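Local coordinates for MdcA (Pseudomonas aeruginosa, PDB 5VIT), which forms the alpha subunit of malonate decarboxylase and probably transfers the enzyme's acyl carrier protein from acetate to malonate, ahead of decarboxylation, at residues A[45-50]-A[76-81]; A[163-168]-A[203-208]; A[283-288]-A[303-308]; A[350-355]-A[413-418]. All coordinates share one frame; numbering follows the deposited sequence.

Contact 1 (A[45-50]-A[76-81]); sequences ALIAPG and GKLHDL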
loop_
_atom_site.group_PDB
_atom_site.type_symbol
_atom_site.label_atom_id
_atom_site.label_comp_id
_atom_site.label_asym_id
_atom_site.label_seq_id
_atom_site.Cartn_x
_atom_site.Cartn_y
_atom_site.Cartn_z
ATOM N N ALA A 45 -14.438 60.206 4.010
ATOM C CA ALA A 45 -15.761 60.602 4.486
ATOM C C ALA A 45 -16.623 59.403 4.894
ATOM O O ALA A 45 -17.258 59.426 5.949
ATOM C CB ALA A 45 -16.482 61.408 3.428
ATOM N N LEU A 46 -16.642 58.361 4.063
ATOM C CA LEU A 46 -17.582 57.254 4.243
ATOM C C LEU A 46 -17.155 56.235 5.306
ATOM O O LEU A 46 -17.991 55.556 5.891
ATOM C CB LEU A 46 -17.797 56.543 2.915
ATOM C CG LEU A 46 -18.464 57.402 1.842
ATOM C CD1 LEU A 46 -18.532 56.617 0.549
ATOM C CD2 LEU A 46 -19.853 57.836 2.296
ATOM N N ILE A 47 -15.857 56.122 5.536
ATOM C CA ILE A 47 -15.322 55.210 6.532
ATOM C C ILE A 47 -14.932 56.000 7.770
ATOM O O ILE A 47 -14.489 57.145 7.665
ATOM C CB ILE A 47 -14.107 54.456 5.984
ATOM C CG1 ILE A 47 -14.511 53.661 4.742
ATOM C CG2 ILE A 47 -13.497 53.563 7.043
ATOM C CD1 ILE A 47 -13.336 53.170 3.912
ATOM N N ALA A 48 -15.104 55.407 8.944
ATOM C CA ALA A 48 -14.685 56.062 10.175
ATOM C C ALA A 48 -13.555 55.253 10.807
ATOM O O ALA A 48 -13.440 54.061 10.543
ATOM C CB ALA A 48 -15.860 56.199 11.131
ATOM N N PRO A 49 -12.699 55.899 11.620
ATOM C CA PRO A 49 -11.707 55.112 12.361
ATOM C C PRO A 49 -12.357 53.998 13.198
ATOM O O PRO A 49 -13.410 54.205 13.797
ATOM C CB PRO A 49 -11.012 56.162 13.254
ATOM C CG PRO A 49 -11.816 57.435 13.098
ATOM C CD PRO A 49 -12.481 57.349 11.775
ATOM N N GLY A 50 -11.743 52.822 13.215
ATOM C CA GLY A 50 -12.280 51.706 13.973
ATOM C C GLY A 50 -13.210 50.817 13.162
ATOM O O GLY A 50 -13.556 49.715 13.581
ATOM N N GLY A 76 -4.283 60.033 9.743
ATOM C CA GLY A 76 -4.740 60.827 10.865
ATOM C C GLY A 76 -6.247 60.943 10.819
ATOM O O GLY A 76 -6.869 61.433 11.758
ATOM N N LYS A 77 -6.831 60.499 9.708
ATOM C CA LYS A 77 -8.278 60.514 9.525
ATOM C C LYS A 77 -8.831 59.095 9.583
ATOM O O LYS A 77 -9.887 58.848 10.172
ATOM C CB LYS A 77 -8.656 61.171 8.196
ATOM C CG LYS A 77 -8.289 62.639 8.093
ATOM C CD LYS A 77 -8.926 63.273 6.862
ATOM C CE LYS A 77 -8.844 64.789 6.916
ATOM N NZ LYS A 77 -9.662 65.424 5.852
ATOM N N LEU A 78 -8.115 58.163 8.962
ATOM C CA LEU A 78 -8.490 56.762 9.039
ATOM C C LEU A 78 -7.353 55.964 9.634
ATOM O O LEU A 78 -6.267 55.877 9.076
ATOM C CB LEU A 78 -8.877 56.213 7.669
ATOM C CG LEU A 78 -10.175 56.767 7.087
ATOM C CD1 LEU A 78 -10.498 56.090 5.764
ATOM C CD2 LEU A 78 -11.314 56.588 8.076
ATOM N N HIS A 79 -7.621 55.393 10.794
ATOM C CA HIS A 79 -6.646 54.591 11.512
ATOM C C HIS A 79 -7.430 53.544 12.278
ATOM O O HIS A 79 -8.655 53.659 12.423
ATOM C CB HIS A 79 -5.816 55.458 12.454
ATOM C CG HIS A 79 -6.655 56.341 13.321
ATOM N ND1 HIS A 79 -7.200 55.909 14.510
ATOM C CD2 HIS A 79 -7.089 57.609 13.142
ATOM C CE1 HIS A 79 -7.914 56.887 15.043
ATOM N NE2 HIS A 79 -7.867 57.926 14.230
ATOM N N ASP A 80 -6.736 52.511 12.739
ATOM C CA ASP A 80 -7.370 51.508 13.586
ATOM C C ASP A 80 -8.525 50.783 12.880
ATOM O O ASP A 80 -9.476 50.328 13.514
ATOM C CB ASP A 80 -7.854 52.168 14.884
ATOM C CG ASP A 80 -6.702 52.657 15.745
ATOM O OD1 ASP A 80 -6.358 53.864 15.698
ATOM O OD2 ASP A 80 -6.121 51.808 16.454
ATOM N N LEU A 81 -8.430 50.674 11.560
ATOM C CA LEU A 81 -9.411 49.933 10.785
ATOM C C LEU A 81 -9.291 48.427 11.029
ATOM O O LEU A 81 -8.189 47.870 11.127
ATOM C CB LEU A 81 -9.250 50.246 9.301
ATOM C CG LEU A 81 -9.697 51.617 8.795
ATOM C CD1 LEU A 81 -9.854 51.611 7.275
ATOM C CD2 LEU A 81 -10.993 52.047 9.482
#
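Pro-49 lays its CB over one face of the His-79 imidazole, 3.8 Å from the ring centroid and 20° off the normal, a CH-pi contact displaced toward the CE1-NE2 rim. The His-79 CG sits between its own backbone N and carbonyl carbon (chi1 50°), and this torsion carries the ring to the proline. At the ring edge, near its plane, ND1 donates to the anti lone pair of Asp-80 OD1. The other oxygen of Asp-80 is salt-bridged to Arg-103, so the carboxylate links the imidazole to the start of the strand 102-107.

Further in, Leu-78 and Leu-81 both reach Ile-47 with their CD2 methyls. Ile-47 CG2 stands 3.9 Å from Leu-78 CD2 and 3.8 Å from Leu-81 CD2, and each leucine crosses the isoleucine at about a right angle. Ile-47 and Leu-81 also rest on Val-53 of strand 52-55, which ties this apolar patch to the all-parallel sheet. The Pro-49 ring closes the outer side of the patch, its CD 4.0 Å from Leu-78 CD2.

On the backbone, Gly-50 N donates to His-79 O (3.3 Å, 142° at the hydrogen), with a CA-H...O contact from Gly-50 CA to Asp-80 O beside it at 3.2 Å. Two loops leading into neighbouring strands of the Rossmann-like half are thus held mainly by apolar packing. The aspartate would be expected to favour a proton on ND1 and to raise the basicity of the imidazole.

Contact 2 (A[163-168]-A[203-208]); sequences VYTGPS and VDIPAS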
loop_
_atom_site.group_PDB
_atom_site.type_symbol
_atom_site.label_atom_id
_atom_site.label_comp_id
_atom_site.label_asym_id
_atom_site.label_seq_id
_atom_site.Cartn_x
_atom_site.Cartn_y
_atom_site.Cartn_z
ATOM N N VAL A 163 -25.064 45.838 -10.461
ATOM C CA VAL A 163 -23.700 45.440 -10.779
ATOM C C VAL A 163 -23.679 44.056 -11.398
ATOM O O VAL A 163 -24.334 43.127 -10.900
ATOM C CB VAL A 163 -22.786 45.443 -9.528
ATOM C CG1 VAL A 163 -21.401 44.875 -9.865
ATOM C CG2 VAL A 163 -22.668 46.838 -8.956
ATOM N N TYR A 164 -22.935 43.938 -12.495
ATOM C CA TYR A 164 -22.632 42.652 -13.099
ATOM C C TYR A 164 -21.231 42.208 -12.672
ATOM O O TYR A 164 -20.258 42.946 -12.840
ATOM C CB TYR A 164 -22.743 42.737 -14.622
ATOM C CG TYR A 164 -22.143 41.562 -15.364
ATOM C CD1 TYR A 164 -22.780 40.325 -15.392
ATOM C CD2 TYR A 164 -20.942 41.695 -16.051
ATOM C CE1 TYR A 164 -22.234 39.249 -16.088
ATOM C CE2 TYR A 164 -20.391 40.629 -16.747
ATOM C CZ TYR A 164 -21.035 39.411 -16.762
ATOM O OH TYR A 164 -20.471 38.361 -17.449
ATOM N N THR A 165 -21.137 41.012 -12.102
ATOM C CA THR A 165 -19.856 40.482 -11.665
ATOM C C THR A 165 -19.431 39.269 -12.464
ATOM O O THR A 165 -18.271 38.880 -12.403
ATOM C CB THR A 165 -19.863 40.081 -10.177
ATOM O OG1 THR A 165 -20.999 39.248 -9.909
ATOM C CG2 THR A 165 -19.883 41.303 -9.276
ATOM N N GLY A 166 -20.372 38.652 -13.177
ATOM C CA GLY A 166 -20.067 37.552 -14.082
ATOM C C GLY A 166 -19.269 36.383 -13.516
ATOM O O GLY A 166 -19.564 35.901 -12.415
ATOM N N PRO A 167 -18.262 35.906 -14.282
ATOM C CA PRO A 167 -17.401 34.780 -13.884
ATOM C C PRO A 167 -16.629 35.055 -12.610
ATOM O O PRO A 167 -16.204 34.103 -11.955
ATOM C CB PRO A 167 -16.449 34.634 -15.072
ATOM C CG PRO A 167 -17.271 35.091 -16.238
ATOM C CD PRO A 167 -18.034 36.282 -15.690
ATOM N N SER A 168 -16.458 36.335 -12.272
ATOM C CA SER A 168 -15.714 36.731 -11.088
ATOM C C SER A 168 -16.634 37.107 -9.924
ATOM O O SER A 168 -16.224 37.855 -9.046
ATOM C CB SER A 168 -14.785 37.908 -11.404
ATOM O OG SER A 168 -13.931 37.610 -12.496
ATOM N N VAL A 203 -27.792 41.133 -13.804
ATOM C CA VAL A 203 -27.632 41.682 -12.467
ATOM C C VAL A 203 -27.153 40.577 -11.513
ATOM O O VAL A 203 -27.776 39.516 -11.413
ATOM C CB VAL A 203 -28.937 42.318 -11.946
ATOM C CG1 VAL A 203 -28.719 42.872 -10.538
ATOM C CG2 VAL A 203 -29.405 43.429 -12.893
ATOM N N ASP A 204 -26.028 40.811 -10.843
ATOM C CA ASP A 204 -25.534 39.865 -9.834
ATOM C C ASP A 204 -25.775 40.434 -8.438
ATOM O O ASP A 204 -26.154 39.702 -7.519
ATOM C CB ASP A 204 -24.041 39.556 -10.025
ATOM C CG ASP A 204 -23.762 38.700 -11.265
ATOM O OD1 ASP A 204 -23.049 39.182 -12.171
ATOM O OD2 ASP A 204 -24.239 37.547 -11.338
ATOM N N ILE A 205 -25.527 41.736 -8.293
ATOM C CA ILE A 205 -25.812 42.469 -7.060
ATOM C C ILE A 205 -26.796 43.593 -7.395
ATOM O O ILE A 205 -26.455 44.509 -8.150
ATOM C CB ILE A 205 -24.528 43.056 -6.405
ATOM C CG1 ILE A 205 -23.667 41.943 -5.797
ATOM C CG2 ILE A 205 -24.876 44.017 -5.278
ATOM C CD1 ILE A 205 -22.777 41.283 -6.775
ATOM N N PRO A 206 -28.032 43.510 -6.863
ATOM C CA PRO A 206 -29.070 44.503 -7.174
ATOM C C PRO A 206 -28.726 45.896 -6.634
ATOM O O PRO A 206 -27.977 46.006 -5.668
ATOM C CB PRO A 206 -30.317 43.930 -6.493
ATOM C CG PRO A 206 -30.013 42.470 -6.304
ATOM C CD PRO A 206 -28.554 42.435 -6.004
ATOM N N ALA A 207 -29.251 46.937 -7.277
ATOM C CA ALA A 207 -28.944 48.327 -6.920
ATOM C C ALA A 207 -29.229 48.635 -5.452
ATOM O O ALA A 207 -28.508 49.418 -4.833
ATOM C CB ALA A 207 -29.731 49.281 -7.827
ATOM N N SER A 208 -30.270 47.999 -4.908
ATOM C CA SER A 208 -30.705 48.165 -3.513
ATOM C C SER A 208 -29.585 47.895 -2.508
ATOM O O SER A 208 -29.504 48.539 -1.461
ATOM C CB SER A 208 -31.876 47.230 -3.205
ATOM O OG SER A 208 -32.678 47.010 -4.357
#
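Asp-204 and Tyr-164 run side by side and point the same way, the carboxylate turned 29° from the phenol ring, with Asp-204 OD1 3.4 Å from Tyr-164 CD1. The Asp-204 CG is anti to its carbonyl carbon (chi1 -71°), which brings OD1 to the backbone amides of the turn after Tyr-164. Two amides grip that oxygen: Thr-165 N at 2.6 Å on the anti side, and Gly-166 N at 2.9 Å from above the carboxylate plane. OD2 is salt-bridged to Arg-202 and Arg-338, leaving both oxygens of this buried acid engaged, and the phenol hydroxyl of Tyr-164 bonds to Ser-336.

Thr-165 crosses Asp-204 obliquely; its OG1 bonds to Thr-169, while its CG2 meets Ile-205 CD1 at about a right angle, 3.8 Å away. Next to them Val-163 and Ile-205 approach through their CB atoms.

On the backbone, Val-163 N donates to Ile-205 O (3.0 Å), and Val-163 O accepts from both Asp-204 N (2.9 Å) and Ile-205 N (3.2 Å). Two residues thus face one across an antiparallel hydrogen-bonded bridge, the signature of a classic beta bulge, here fastening the loop before strand 212-215 to strand 163-164 at the edge of a small mixed sheet.

Contact 3 (A[283-288]-A[303-308]); sequences GKICRH and SGWVES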
loop_
_atom_site.group_PDB
_atom_site.type_symbol
_atom_site.label_atom_id
_atom_site.label_comp_id
_atom_site.label_asym_id
_atom_site.label_seq_id
_atom_site.Cartn_x
_atom_site.Cartn_y
_atom_site.Cartn_z
ATOM N N GLY A 283 -17.174 7.974 -16.774
ATOM C CA GLY A 283 -18.562 7.894 -16.356
ATOM C C GLY A 283 -18.798 7.172 -15.031
ATOM O O GLY A 283 -19.884 7.252 -14.465
ATOM N N LYS A 284 -17.795 6.470 -14.518
ATOM C CA LYS A 284 -17.996 5.699 -13.291
ATOM C C LYS A 284 -17.561 6.446 -12.034
ATOM O O LYS A 284 -18.046 6.150 -10.946
ATOM C CB LYS A 284 -17.261 4.359 -13.380
ATOM C CG LYS A 284 -17.778 3.465 -14.508
ATOM C CD LYS A 284 -16.925 2.203 -14.660
ATOM C CE LYS A 284 -17.602 1.199 -15.611
ATOM N NZ LYS A 284 -16.799 -0.052 -15.836
ATOM N N ILE A 285 -16.649 7.409 -12.191
ATOM C CA ILE A 285 -16.153 8.194 -11.071
ATOM C C ILE A 285 -16.065 9.659 -11.455
ATOM O O ILE A 285 -16.149 9.999 -12.641
ATOM C CB ILE A 285 -14.740 7.737 -10.598
ATOM C CG1 ILE A 285 -13.739 7.756 -11.762
ATOM C CG2 ILE A 285 -14.792 6.372 -9.928
ATOM C CD1 ILE A 285 -12.296 7.419 -11.343
ATOM N N CYS A 286 -15.898 10.521 -10.445
ATOM C CA CYS A 286 -15.568 11.936 -10.660
ATOM C C CYS A 286 -16.469 12.635 -11.658
ATOM O O CYS A 286 -15.999 13.347 -12.544
ATOM C CB CYS A 286 -14.111 12.070 -11.121
ATOM S SG CYS A 286 -12.971 11.229 -10.022
ATOM N N ARG A 287 -17.771 12.443 -11.503
ATOM C CA ARG A 287 -18.734 13.067 -12.391
ATOM C C ARG A 287 -19.082 14.520 -12.017
ATOM O O ARG A 287 -19.259 15.373 -12.892
ATOM C CB ARG A 287 -19.997 12.216 -12.421
ATOM C CG ARG A 287 -19.735 10.796 -12.906
ATOM C CD ARG A 287 -21.048 10.036 -13.091
ATOM N NE ARG A 287 -21.642 9.646 -11.818
ATOM C CZ ARG A 287 -22.879 9.942 -11.428
ATOM N NH1 ARG A 287 -23.686 10.655 -12.221
ATOM N NH2 ARG A 287 -23.300 9.519 -10.234
ATOM N N HIS A 288 -19.200 14.799 -10.727
ATOM C CA HIS A 288 -19.657 16.112 -10.295
ATOM C C HIS A 288 -18.585 16.807 -9.518
ATOM O O HIS A 288 -18.019 16.228 -8.593
ATOM C CB HIS A 288 -20.930 16.004 -9.448
ATOM C CG HIS A 288 -22.038 15.272 -10.134
ATOM N ND1 HIS A 288 -22.749 15.821 -11.181
ATOM C CD2 HIS A 288 -22.533 14.022 -9.954
ATOM C CE1 HIS A 288 -23.643 14.947 -11.607
ATOM N NE2 HIS A 288 -23.534 13.847 -10.880
ATOM N N SER A 303 -12.994 14.966 -22.945
ATOM C CA SER A 303 -13.021 13.505 -23.035
ATOM C C SER A 303 -14.317 12.930 -22.529
ATOM O O SER A 303 -14.579 11.750 -22.722
ATOM C CB SER A 303 -11.880 12.887 -22.226
ATOM O OG SER A 303 -10.649 13.407 -22.653
ATOM N N GLY A 304 -15.098 13.746 -21.827
ATOM C CA GLY A 304 -16.415 13.322 -21.363
ATOM C C GLY A 304 -16.467 12.732 -19.963
ATOM O O GLY A 304 -17.393 11.995 -19.635
ATOM N N TRP A 305 -15.471 13.042 -19.138
ATOM C CA TRP A 305 -15.444 12.595 -17.741
ATOM C C TRP A 305 -16.308 13.474 -16.841
ATOM O O TRP A 305 -16.924 13.001 -15.890
ATOM C CB TRP A 305 -14.008 12.595 -17.206
ATOM C CG TRP A 305 -13.189 11.477 -17.744
ATOM C CD1 TRP A 305 -12.654 11.381 -18.998
ATOM C CD2 TRP A 305 -12.824 10.274 -17.059
ATOM N NE1 TRP A 305 -11.983 10.192 -19.135
ATOM C CE2 TRP A 305 -12.065 9.498 -17.956
ATOM C CE3 TRP A 305 -13.046 9.789 -15.767
ATOM C CZ2 TRP A 305 -11.534 8.259 -17.605
ATOM C CZ3 TRP A 305 -12.513 8.561 -15.417
ATOM C CH2 TRP A 305 -11.767 7.810 -16.334
ATOM N N VAL A 306 -16.337 14.762 -17.149
ATOM C CA VAL A 306 -16.890 15.753 -16.245
ATOM C C VAL A 306 -18.324 16.108 -16.597
ATOM O O VAL A 306 -18.568 16.743 -17.618
ATOM C CB VAL A 306 -16.049 17.019 -16.285
ATOM C CG1 VAL A 306 -16.640 18.070 -15.373
ATOM C CG2 VAL A 306 -14.598 16.705 -15.917
ATOM N N GLU A 307 -19.268 15.705 -15.757
ATOM C CA GLU A 307 -20.678 15.955 -16.027
ATOM C C GLU A 307 -21.151 17.335 -15.539
ATOM O O GLU A 307 -22.006 17.969 -16.170
ATOM C CB GLU A 307 -21.514 14.840 -15.415
ATOM C CG GLU A 307 -21.175 13.489 -16.023
ATOM C CD GLU A 307 -22.021 12.339 -15.491
ATOM O OE1 GLU A 307 -21.694 11.167 -15.806
ATOM O OE2 GLU A 307 -23.013 12.600 -14.771
ATOM N N SER A 308 -20.590 17.808 -14.432
ATOM C CA SER A 308 -20.954 19.126 -13.911
ATOM C C SER A 308 -19.835 19.709 -13.063
ATOM O O SER A 308 -19.138 18.983 -12.341
ATOM C CB SER A 308 -22.237 19.047 -13.077
ATOM O OG SER A 308 -22.034 18.257 -11.912
HETATM O O HOH W 1 -16.473 10.336 -15.348
#
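Arg-287 O takes two amides from segment 303-308, Glu-307 N at 2.9 Å and Ser-308 N at 3.2 Å, just where two parallel strands, 288-290 and 308-310, begin at the edge of the second, mixed eight-stranded sheet. His-288 and Ser-308 form the parallel bridge there, with their side chains on the same face of the sheet. Within that pair, Ser-308 OG lies at the edge of the imidazole, near its plane, 2.6 Å from His-288 ND1 in a nearly straight hydrogen bond that either atom could donate.

Arg-287 and Glu-307 lie alongside, pointing the same way. Arg-287 NH1 reaches Glu-307 OE2 at 3.3 Å on the syn side, a long salt bridge with guanidinium and carboxylate planes 61° apart. The arginine chain bends at chi3 (-74°), and NE donates to Gln-255 OE1, so the guanidinium spans the glutamate and the loop ahead of strand 256-259.

Upstream the two segments spread apart. Ile-285 CG1 meets the edge of the indole, 3.9 Å from Trp-305 CZ3, while the tryptophan also packs on Leu-272 and Glu-277 of helix 263-278. One water joins the two segments here: it accepts from Gly-283 N at 2.8 Å and donates to Ile-285 O at 2.7 Å and to Trp-305 O at 2.8 Å.

Contact 4 (A[350-355]-A[413-418]); sequences YAVDLF and GRKLVV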
loop_
_atom_site.group_PDB
_atom_site.type_symbol
_atom_site.label_atom_id
_atom_site.label_comp_id
_atom_site.label_asym_id
_atom_site.label_seq_id
_atom_site.Cartn_x
_atom_site.Cartn_y
_atom_site.Cartn_z
ATOM N N TYR A 350 -20.821 19.791 2.096
ATOM C CA TYR A 350 -21.973 18.956 2.438
ATOM C C TYR A 350 -22.407 17.964 1.362
ATOM O O TYR A 350 -23.095 16.981 1.669
ATOM C CB TYR A 350 -23.170 19.852 2.769
ATOM C CG TYR A 350 -23.429 20.083 4.241
ATOM C CD1 TYR A 350 -23.283 21.345 4.805
ATOM C CD2 TYR A 350 -23.861 19.047 5.056
ATOM C CE1 TYR A 350 -23.546 21.560 6.143
ATOM C CE2 TYR A 350 -24.113 19.248 6.392
ATOM C CZ TYR A 350 -23.959 20.506 6.933
ATOM O OH TYR A 350 -24.241 20.703 8.271
ATOM N N ALA A 351 -22.038 18.237 0.115
ATOM C CA ALA A 351 -22.648 17.565 -1.040
ATOM C C ALA A 351 -21.651 16.749 -1.874
ATOM O O ALA A 351 -21.990 16.215 -2.931
ATOM C CB ALA A 351 -23.333 18.599 -1.918
ATOM N N VAL A 352 -20.423 16.631 -1.390
ATOM C CA VAL A 352 -19.368 16.010 -2.177
ATOM C C VAL A 352 -18.701 14.837 -1.421
ATOM O O VAL A 352 -18.579 14.894 -0.208
ATOM C CB VAL A 352 -18.392 17.146 -2.596
ATOM C CG1 VAL A 352 -16.943 16.879 -2.236
ATOM C CG2 VAL A 352 -18.633 17.524 -4.059
ATOM N N ASP A 353 -18.342 13.753 -2.130
ATOM C CA ASP A 353 -17.780 12.541 -1.497
ATOM C C ASP A 353 -16.413 12.754 -0.841
ATOM O O ASP A 353 -16.042 12.051 0.113
ATOM C CB ASP A 353 -17.577 11.388 -2.510
ATOM C CG ASP A 353 -18.865 10.848 -3.097
ATOM O OD1 ASP A 353 -19.924 11.135 -2.545
ATOM O OD2 ASP A 353 -18.814 10.137 -4.132
ATOM N N LEU A 354 -15.618 13.650 -1.411
ATOM C CA LEU A 354 -14.194 13.617 -1.108
ATOM C C LEU A 354 -13.510 14.980 -1.261
ATOM O O LEU A 354 -13.840 15.764 -2.151
ATOM C CB LEU A 354 -13.508 12.562 -1.997
ATOM C CG LEU A 354 -11.973 12.492 -2.117
ATOM C CD1 LEU A 354 -11.556 11.092 -2.591
ATOM C CD2 LEU A 354 -11.376 13.555 -3.053
ATOM N N PHE A 355 -12.551 15.242 -0.376
ATOM C CA PHE A 355 -11.600 16.326 -0.572
ATOM C C PHE A 355 -10.226 15.727 -0.679
ATOM O O PHE A 355 -9.896 14.785 0.036
ATOM C CB PHE A 355 -11.630 17.334 0.580
ATOM C CG PHE A 355 -10.445 18.267 0.600
ATOM C CD1 PHE A 355 -10.393 19.361 -0.240
ATOM C CD2 PHE A 355 -9.396 18.049 1.468
ATOM C CE1 PHE A 355 -9.303 20.234 -0.214
ATOM C CE2 PHE A 355 -8.301 18.900 1.501
ATOM C CZ PHE A 355 -8.258 20.001 0.649
ATOM N N GLY A 413 -21.626 7.402 8.195
ATOM C CA GLY A 413 -20.615 7.428 7.158
ATOM C C GLY A 413 -19.616 8.546 7.414
ATOM O O GLY A 413 -19.734 9.276 8.397
ATOM N N ARG A 414 -18.625 8.667 6.536
ATOM C CA ARG A 414 -17.622 9.727 6.637
ATOM C C ARG A 414 -17.286 10.232 5.257
ATOM O O ARG A 414 -17.223 9.452 4.312
ATOM C CB ARG A 414 -16.307 9.248 7.287
ATOM C CG ARG A 414 -16.341 8.881 8.725
ATOM C CD ARG A 414 -14.929 8.436 9.140
ATOM N NE ARG A 414 -13.992 9.559 9.091
ATOM C CZ ARG A 414 -12.756 9.530 9.591
ATOM N NH1 ARG A 414 -12.292 8.413 10.155
ATOM N NH2 ARG A 414 -11.983 10.612 9.524
ATOM N N LYS A 415 -17.033 11.530 5.156
ATOM C CA LYS A 415 -16.469 12.095 3.945
ATOM C C LYS A 415 -15.017 11.652 3.806
ATOM O O LYS A 415 -14.285 11.520 4.792
ATOM C CB LYS A 415 -16.556 13.616 3.975
ATOM C CG LYS A 415 -16.178 14.330 2.677
ATOM C CD LYS A 415 -16.270 15.828 2.914
ATOM C CE LYS A 415 -15.818 16.643 1.745
ATOM N NZ LYS A 415 -16.003 18.109 2.060
ATOM N N LEU A 416 -14.600 11.423 2.578
ATOM C CA LEU A 416 -13.203 11.131 2.318
ATOM C C LEU A 416 -12.370 12.419 2.355
ATOM O O LEU A 416 -12.665 13.405 1.663
ATOM C CB LEU A 416 -13.048 10.424 0.979
ATOM C CG LEU A 416 -13.390 8.929 0.993
ATOM C CD1 LEU A 416 -14.893 8.692 1.195
ATOM C CD2 LEU A 416 -12.881 8.256 -0.295
ATOM N N VAL A 417 -11.333 12.401 3.185
ATOM C CA VAL A 417 -10.441 13.548 3.312
ATOM C C VAL A 417 -9.001 13.038 3.140
ATOM O O VAL A 417 -8.467 12.337 4.008
ATOM C CB VAL A 417 -10.638 14.270 4.673
ATOM C CG1 VAL A 417 -9.516 15.273 4.934
ATOM C CG2 VAL A 417 -12.031 14.954 4.743
ATOM N N VAL A 418 -8.412 13.374 1.996
ATOM C CA VAL A 418 -7.098 12.878 1.590
ATOM C C VAL A 418 -6.040 13.964 1.634
ATOM O O VAL A 418 -6.213 15.073 1.118
ATOM C CB VAL A 418 -7.111 12.278 0.158
ATOM C CG1 VAL A 418 -5.777 11.617 -0.167
ATOM C CG2 VAL A 418 -8.230 11.278 0.007
HETATM O O HOH W 2 -14.447 18.459 -0.475
#
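Leu-354 and Leu-416 pair across neighbouring parallel strands, 354-357 and 416-420, inside the mixed eight-stranded sheet, their CB atoms 3.7 Å apart. They use different first torsions: Leu-354 CG is anti to its backbone N (chi1 167°), whereas Leu-416 CG is anti to its carbonyl carbon (chi1 -79°). Leu-354 CD1 reaches over to Leu-416 CD2 at 3.9 Å. On this face Ile-248 of helix 235-250 packs on Leu-354 and Val-418.

Phe-355 and Val-417 occupy the other face, with Val-417 CG1 at the edge of the phenyl ring, 4.4 Å from Phe-355 CD2. The Phe-355 side chain is about 6 Å from a bound malonate ion, probably from the crystallisation liquor.

Three backbone bonds set the parallel register: Leu-416 N to Asp-353 O, Phe-355 N to Leu-416 O at 2.7 Å, and Val-418 N to Phe-355 O.

Lys-415 is fully extended, CG anti to the backbone N, and runs alongside the backbone of 352-354, with CG 3.4 Å from Asp-353 O. Its buried ammonium bonds to the carbonyls of Gly-348 and Met-385, and a water accepts from Lys-415 NZ at 3.0 Å while donating to Leu-354 O at 3.2 Å.

How the contacts relate
From the N terminus the four contacts follow one another in series, each closing before the next opens, so none nests or crosses. Contact 1 closes the loop through helix 64-70, where the chain enters adjacent inner strands 52-55 and 81-85 of the all-parallel sheet. Contact 2 brings the loop after strand 192-194 back to strand 163-164 of the small mixed sheet, its centre about 28 Å from that of contact 1. Contacts 3 and 4 belong to the second, mixed sheet: 283-288 with 303-308 starts its edge pair, and 350-355 with 413-418 joins two inner strands after a 57-residue excursion. Their centres are about 17 Å apart; contact 1 lies on the opposite side of the chain's centre from both.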